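Local structure of polyphenol oxidase, chloroplastic (Malus domestica, 6ELV) at residues 54-57 / 61-64; 87-92 / 98-103. The protein is the C-terminal domain of a polyphenol oxidase that catalyses the oxidation of mono- and o-diphenols to o-diquinones. All coordinates share one frame; numbering follows the deposited sequence.

Interaction 1 of 2, residues 54-57 / 61-64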
ATOM      1  N   ILE A  54       9.650   1.971  -4.597  1.00 10.36           N
ATOM      2  CA  ILE A  54       9.569   3.289  -3.978  1.00  9.83           C
ATOM      3  C   ILE A  54      10.868   4.021  -4.276  1.00 10.28           C
ATOM      4  O   ILE A  54      11.946   3.572  -3.870  1.00 12.59           O
ATOM      5  CB  ILE A  54       9.355   3.154  -2.466  1.00  9.71           C
ATOM      6  CG1 ILE A  54       8.078   2.375  -2.150  1.00  9.98           C
ATOM      7  CG2 ILE A  54       9.368   4.517  -1.787  1.00 10.95           C
ATOM      8  CD1 ILE A  54       7.957   2.027  -0.681  1.00  9.88           C
ATOM      9  N   GLU A  55      10.780   5.145  -4.984  1.00 10.02           N
ATOM     10  CA  GLU A  55      11.988   5.795  -5.470  1.00  9.91           C
ATOM     11  C   GLU A  55      11.916   7.296  -5.253  1.00  9.27           C
ATOM     12  O   GLU A  55      10.888   7.926  -5.520  1.00  9.97           O
ATOM     13  CB  GLU A  55      12.205   5.487  -6.941  1.00 11.74           C
ATOM     14  CG  GLU A  55      13.541   5.915  -7.435  1.00 16.02           C
ATOM     15  CD  GLU A  55      13.743   5.503  -8.861  1.00 21.68           C
ATOM     16  OE1 GLU A  55      13.579   4.302  -9.160  1.00 24.55           O
ATOM     17  OE2 GLU A  55      14.018   6.395  -9.690  1.00 23.83           O
ATOM     18  N   PHE A  56      13.028   7.869  -4.795  1.00  9.59           N
ATOM     19  CA  PHE A  56      13.076   9.276  -4.420  1.00  9.69           C
ATOM     20  C   PHE A  56      14.538   9.682  -4.281  1.00  9.04           C
ATOM     21  O   PHE A  56      15.430   8.836  -4.179  1.00  9.03           O
ATOM     22  CB  PHE A  56      12.334   9.529  -3.095  1.00  9.92           C
ATOM     23  CG  PHE A  56      12.800   8.641  -1.977  1.00  9.71           C
ATOM     24  CD1 PHE A  56      12.281   7.364  -1.813  1.00  9.74           C
ATOM     25  CD2 PHE A  56      13.812   9.060  -1.122  1.00 11.40           C
ATOM     26  CE1 PHE A  56      12.745   6.548  -0.812  1.00 11.62           C
ATOM     27  CE2 PHE A  56      14.273   8.239  -0.111  1.00 12.91           C
ATOM     28  CZ  PHE A  56      13.739   6.982   0.036  1.00 13.13           C
ATOM     29  N   ASP A  57      14.770  10.989  -4.271  1.00  9.02           N
ATOM     30  CA  ASP A  57      16.105  11.518  -4.023  1.00  9.31           C
ATOM     31  C   ASP A  57      16.408  11.419  -2.532  1.00  8.62           C
ATOM     32  O   ASP A  57      15.605  11.847  -1.700  1.00  9.16           O
ATOM     33  CB  ASP A  57      16.199  12.984  -4.447  1.00 10.91           C
ATOM     34  CG  ASP A  57      16.311  13.176  -5.952  1.00 13.14           C
ATOM     35  OD1 ASP A  57      16.271  12.203  -6.724  1.00 14.51           O
ATOM     36  OD2 ASP A  57      16.425  14.345  -6.365  1.00 18.89           O
ATOM     37  N   ALA A  61      13.439  14.540   2.360  1.00 10.95           N
ATOM     38  CA  ALA A  61      12.684  13.783   3.354  1.00 12.29           C
ATOM     39  C   ALA A  61      11.389  13.291   2.724  1.00 10.33           C
ATOM     40  O   ALA A  61      10.702  14.049   2.028  1.00 11.55           O
ATOM     41  CB  ALA A  61      12.343  14.666   4.552  1.00 14.57           C
ATOM     42  N   VAL A  62      11.058  12.024   2.947  1.00  9.68           N
ATOM     43  CA  VAL A  62       9.859  11.435   2.368  1.00  9.25           C
ATOM     44  C   VAL A  62       9.036  10.791   3.467  1.00  9.16           C
ATOM     45  O   VAL A  62       9.572  10.080   4.329  1.00 10.81           O
ATOM     46  CB  VAL A  62      10.195  10.418   1.263  1.00 10.45           C
ATOM     47  CG1 VAL A  62       8.940   9.656   0.825  1.00 11.95           C
ATOM     48  CG2 VAL A  62      10.824  11.125   0.087  1.00 12.00           C
ATOM     49  N   LYS A  63       7.730  11.035   3.431  1.00  8.27           N
ATOM     50  CA  LYS A  63       6.802  10.289   4.262  1.00  8.41           C
ATOM     51  C   LYS A  63       5.496  10.130   3.513  1.00  7.58           C
ATOM     52  O   LYS A  63       4.966  11.103   2.964  1.00  7.94           O
ATOM     53  CB  LYS A  63       6.526  11.011   5.572  1.00 10.23           C
ATOM     54  CG  LYS A  63       5.556  10.259   6.471  1.00 12.43           C
ATOM     55  CD  LYS A  63       5.597  10.826   7.871  1.00 15.81           C
ATOM     56  CE  LYS A  63       5.102   9.837   8.898  1.00 20.15           C
ATOM     57  NZ  LYS A  63       3.638   9.809   8.922  1.00 19.74           N
ATOM     58  N   PHE A  64       4.971   8.911   3.517  1.00  7.44           N
ATOM     59  CA  PHE A  64       3.603   8.670   3.103  1.00  7.26           C
ATOM     60  C   PHE A  64       3.001   7.611   4.009  1.00  6.90           C
ATOM     61  O   PHE A  64       3.700   6.718   4.504  1.00  8.18           O
ATOM     62  CB  PHE A  64       3.463   8.326   1.605  1.00  8.27           C
ATOM     63  CG  PHE A  64       4.079   7.013   1.171  1.00  8.27           C
ATOM     64  CD1 PHE A  64       3.384   5.811   1.294  1.00  8.18           C
ATOM     65  CD2 PHE A  64       5.325   6.999   0.561  1.00  9.19           C
ATOM     66  CE1 PHE A  64       3.935   4.623   0.856  1.00  9.39           C
ATOM     67  CE2 PHE A  64       5.892   5.815   0.118  1.00 10.13           C
ATOM     68  CZ  PHE A  64       5.197   4.621   0.267  1.00  9.91           C
TER
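Two apolar pairs, Ile54 with Phe64 and Phe56 with Val62, join the facing strands 48-57 and 62-70. In the first, the side chains approach from opposite directions: the outermost methyl CD1 of Ile54 lies in the plane of the Phe64 ring, at its edge, 3.9 Å from CZ. The branch methyl CG2 of Ile54 adds a looser touch, 4.2 Å from CE2 of the Phe64 ring. With CG1 of Ile54 anti to its carbonyl carbon (chi1 -59°) and the chain then extended, CD1 reaches across the gap to the far end of the phenyl group.

The second pair is built on a single methyl. Val62 CG2 settles against the root of the Phe56 ring rather than its tip, 3.8 Å from both CG and CD2 of Phe56, with CB of the same residue at 3.9 Å. The two side chains cross obliquely, and the ring is met at a slant.

Hydrogen bonds take no part across this interface, where the CA atoms of Phe56 and Val62 are 7.8 Å apart. The backbone bonds run within each sheet instead: Phe56 pairs with Met100 of strand 99-107, and Val62 with Ser89 of strand 82-89. All four touching residues are buried. Two consecutive strands that enter different sheets and face each other through side chains form a beta-arch, here one of the turns between the layers of a beta-sandwich.

Interaction 2 of 2, residues 87-92 / 98-103; sequences FVSVPH and KKMNTI
Met100 and Thr102 on strand 99-107 reach across to His92, Ser89 and Phe87, which lie on strand 82-89 and the loop after it, so that the two layers of the beta-sandwich meet at a second beta-arch. Toward the interior, the methyl CG2 of Thr102 comes up to the outer end of the Phe87 ring, 3.6 Å from CE1 and 3.7 Å from CZ, meeting it at a slant. The two side chains approach from opposite directions. Phe87 CG is anti to the backbone N (chi1 177°), which extends its ring across the gap to this methyl.

Nearer the loop, the contact converges on the Met100 methyl. CE of Met100 lies 3.7 Å from Ser89 OG and 3.5 Å from His92 CE1, and at the imidazole it sits at the edge, in the ring plane. The methionine and histidine side chains run at about a right angle to each other. The Met100 side chain starts out with CG anti to the backbone N, then bends at its second and third torsions, which brings CE toward the histidine.

In the next shell, Phe56 of strand 48-57 touches both Ser89 and Met100, while the Phe87 ring also meets that of Phe64. Backbone bonds join Phe87 to Phe64 within its sheet, and both His92 and Lys98 to Arg58. The imidazole is fixed from both nitrogens: NE2 is hydrogen-bonded to Arg58 NH1, consistent with NE2 acting as the acceptor. On the other side of the ring, His92 ND1 donates to Val90 O at 2.9 Å with an N-H...O angle of 176°, the oxygen lying only 1° out of the ring plane.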
ATOM      1  N   PHE A  87       5.711   4.772   5.214  1.00  8.23           N
ATOM      2  CA  PHE A  87       7.075   4.797   4.714  1.00  8.43           C
ATOM      3  C   PHE A  87       7.694   6.142   5.074  1.00  7.99           C
ATOM      4  O   PHE A  87       7.095   7.187   4.802  1.00  8.56           O
ATOM      5  CB  PHE A  87       7.126   4.655   3.196  1.00 10.00           C
ATOM      6  CG  PHE A  87       8.519   4.742   2.679  1.00 10.69           C
ATOM      7  CD1 PHE A  87       9.361   3.653   2.795  1.00 12.51           C
ATOM      8  CD2 PHE A  87       9.024   5.934   2.183  1.00 11.17           C
ATOM      9  CE1 PHE A  87      10.660   3.731   2.379  1.00 14.34           C
ATOM     10  CE2 PHE A  87      10.326   6.020   1.773  1.00 12.00           C
ATOM     11  CZ  PHE A  87      11.151   4.919   1.872  1.00 13.21           C
ATOM     12  N   VAL A  88       8.893   6.116   5.654  1.00  8.89           N
ATOM     13  CA  VAL A  88       9.620   7.323   6.031  1.00  9.45           C
ATOM     14  C   VAL A  88      11.067   7.177   5.591  1.00 10.16           C
ATOM     15  O   VAL A  88      11.692   6.136   5.820  1.00 12.48           O
ATOM     16  CB  VAL A  88       9.585   7.550   7.557  1.00 13.12           C
ATOM     17  CG1 VAL A  88      10.455   8.730   7.949  1.00 16.23           C
ATOM     18  CG2 VAL A  88       8.172   7.750   8.035  1.00 16.03           C
ATOM     19  N   SER A  89      11.617   8.241   5.011  1.00  9.96           N
ATOM     20  CA  SER A  89      13.052   8.367   4.798  1.00 11.01           C
ATOM     21  C   SER A  89      13.521   9.708   5.340  1.00 11.43           C
ATOM     22  O   SER A  89      12.902  10.739   5.076  1.00 12.02           O
ATOM     23  CB  SER A  89      13.390   8.262   3.319  1.00 10.85           C
ATOM     24  OG  SER A  89      14.787   8.324   3.127  1.00 11.56           O
ATOM     25  N   VAL A  90      14.621   9.691   6.089  1.00 15.04           N
ATOM     26  CA  VAL A  90      15.249  10.920   6.582  1.00 17.08           C
ATOM     27  C   VAL A  90      16.295  11.347   5.557  1.00 15.66           C
ATOM     28  O   VAL A  90      16.981  10.492   4.968  1.00 17.82           O
ATOM     29  CB  VAL A  90      15.793  10.760   8.020  1.00 22.51           C
ATOM     30  CG1 VAL A  90      16.952   9.854   8.050  1.00 25.91           C
ATOM     31  CG2 VAL A  90      16.186  12.097   8.661  1.00 25.63           C
ATOM     32  N   PRO A  91      16.418  12.641   5.286  1.00 17.12           N
ATOM     33  CA  PRO A  91      17.324  13.086   4.225  1.00 17.03           C
ATOM     34  C   PRO A  91      18.770  12.778   4.565  1.00 12.22           C
ATOM     35  O   PRO A  91      19.207  12.912   5.712  1.00 12.79           O
ATOM     36  CB  PRO A  91      17.074  14.595   4.144  1.00 19.65           C
ATOM     37  CG  PRO A  91      16.297  14.951   5.365  1.00 21.07           C
ATOM     38  CD  PRO A  91      15.625  13.741   5.854  1.00 19.13           C
ATOM     39  N   HIS A  92      19.509  12.352   3.552  1.00 10.43           N
ATOM     40  CA  HIS A  92      20.897  11.966   3.740  1.00  9.11           C
ATOM     41  C   HIS A  92      21.584  11.988   2.391  1.00  8.10           C
ATOM     42  O   HIS A  92      20.944  12.126   1.341  1.00  9.43           O
ATOM     43  CB  HIS A  92      21.000  10.571   4.377  1.00  9.11           C
ATOM     44  CG  HIS A  92      20.415   9.472   3.539  1.00  9.03           C
ATOM     45  ND1 HIS A  92      19.065   9.198   3.514  1.00 10.60           N
ATOM     46  CD2 HIS A  92      20.992   8.584   2.692  1.00  8.98           C
ATOM     47  CE1 HIS A  92      18.839   8.188   2.694  1.00 10.50           C
ATOM     48  NE2 HIS A  92      19.990   7.786   2.186  1.00  9.77           N
ATOM     49  N   LYS A  98      22.427   9.005  -5.886  1.00  8.96           N
ATOM     50  CA  LYS A  98      21.550  10.135  -5.623  1.00  9.50           C
ATOM     51  C   LYS A  98      20.207   9.679  -5.066  1.00  8.63           C
ATOM     52  O   LYS A  98      19.595  10.381  -4.252  1.00  9.68           O
ATOM     53  CB  LYS A  98      21.319  10.895  -6.929  1.00 11.27           C
ATOM     54  CG  LYS A  98      20.437  12.114  -6.799  1.00 13.90           C
ATOM     55  CD  LYS A  98      20.234  12.816  -8.129  1.00 18.05           C
ATOM     56  CE  LYS A  98      19.127  12.178  -8.946  1.00 21.33           C
ATOM     57  NZ  LYS A  98      18.771  13.011 -10.135  1.00 23.05           N
ATOM     58  N   LYS A  99      19.720   8.529  -5.513  1.00  9.42           N
ATOM     59  CA  LYS A  99      18.360   8.098  -5.241  1.00  9.76           C
ATOM     60  C   LYS A  99      18.383   6.831  -4.395  1.00  9.52           C
ATOM     61  O   LYS A  99      19.395   6.123  -4.299  1.00  9.51           O
ATOM     62  CB  LYS A  99      17.638   7.807  -6.550  1.00 10.79           C
ATOM     63  CG  LYS A  99      17.529   9.032  -7.446  1.00 13.10           C
ATOM     64  CD  LYS A  99      16.436   8.852  -8.453  1.00 17.22           C
ATOM     65  CE  LYS A  99      16.861   7.748  -9.395  1.00 23.50           C
ATOM     66  NZ  LYS A  99      15.886   7.436 -10.467  1.00 27.45           N
ATOM     67  N   MET A 100      17.240   6.547  -3.786  1.00 10.13           N
ATOM     68  CA  MET A 100      16.966   5.261  -3.171  1.00 10.43           C
ATOM     69  C   MET A 100      15.822   4.602  -3.922  1.00 10.02           C
ATOM     70  O   MET A 100      14.874   5.272  -4.342  1.00 11.52           O
ATOM     71  CB  MET A 100      16.585   5.436  -1.696  1.00 13.89           C
ATOM     72  CG  MET A 100      16.267   4.157  -0.913  1.00 19.63           C
ATOM     73  SD  MET A 100      17.009   4.206   0.713  1.00 28.51           S
ATOM     74  CE  MET A 100      16.729   5.954   1.058  1.00 31.33           C
ATOM     75  N   ASN A 101      15.925   3.288  -4.090  1.00 10.07           N
ATOM     76  CA  ASN A 101      14.865   2.472  -4.658  1.00 11.04           C
ATOM     77  C   ASN A 101      14.628   1.352  -3.660  1.00 10.39           C
ATOM     78  O   ASN A 101      15.519   0.525  -3.428  1.00 12.54           O
ATOM     79  CB  ASN A 101      15.266   1.919  -6.022  1.00 14.66           C
ATOM     80  CG  ASN A 101      14.105   1.254  -6.732  1.00 18.97           C
ATOM     81  OD1 ASN A 101      13.395   0.445  -6.148  1.00 21.00           O
ATOM     82  ND2 ASN A 101      13.891   1.616  -7.987  1.00 24.04           N
ATOM     83  N   THR A 102      13.445   1.336  -3.055  1.00  9.69           N
ATOM     84  CA  THR A 102      13.209   0.486  -1.904  1.00  9.78           C
ATOM     85  C   THR A 102      11.779  -0.055  -1.933  1.00  9.91           C
ATOM     86  O   THR A 102      11.075   0.031  -2.939  1.00 10.34           O
ATOM     87  CB  THR A 102      13.620   1.231  -0.631  1.00 10.97           C
ATOM     88  OG1 THR A 102      13.633   0.316   0.464  1.00 13.49           O
ATOM     89  CG2 THR A 102      12.696   2.413  -0.331  1.00 12.41           C
ATOM     90  N   ILE A 103      11.360  -0.620  -0.805  1.00 10.86           N
ATOM     91  CA  ILE A 103      10.130  -1.395  -0.713  1.00 10.71           C
ATOM     92  C   ILE A 103       9.571  -1.185   0.683  1.00 11.05           C
ATOM     93  O   ILE A 103      10.303  -0.860   1.620  1.00 16.09           O
ATOM     94  CB  ILE A 103      10.469  -2.882  -0.974  1.00 13.27           C
ATOM     95  CG1 ILE A 103       9.234  -3.778  -1.088  1.00 16.16           C
ATOM     96  CG2 ILE A 103      11.393  -3.402   0.104  1.00 16.75           C
ATOM     97  CD1 ILE A 103       9.543  -5.029  -1.858  1.00 19.61           C
TER

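Both contacts bridge the same two sheets of the sandwich: strands 62-70 and 82-89 are neighbours in one layer, strands 48-57 and 99-107 in the other. They follow in series along the chain, with centres about 5 Å apart. Interaction 1 is wholly buried and purely hydrocarbon. Interaction 2 is only partly buried, mixing an apolar pair at its inner end with a methionine methyl against polar groups toward the loop, where a histidine anchored by hydrogen bonds lies at the rim. The two are also coupled directly, by a probable hydrogen bond of 2.8 Å from Thr102 N to Ile54 O.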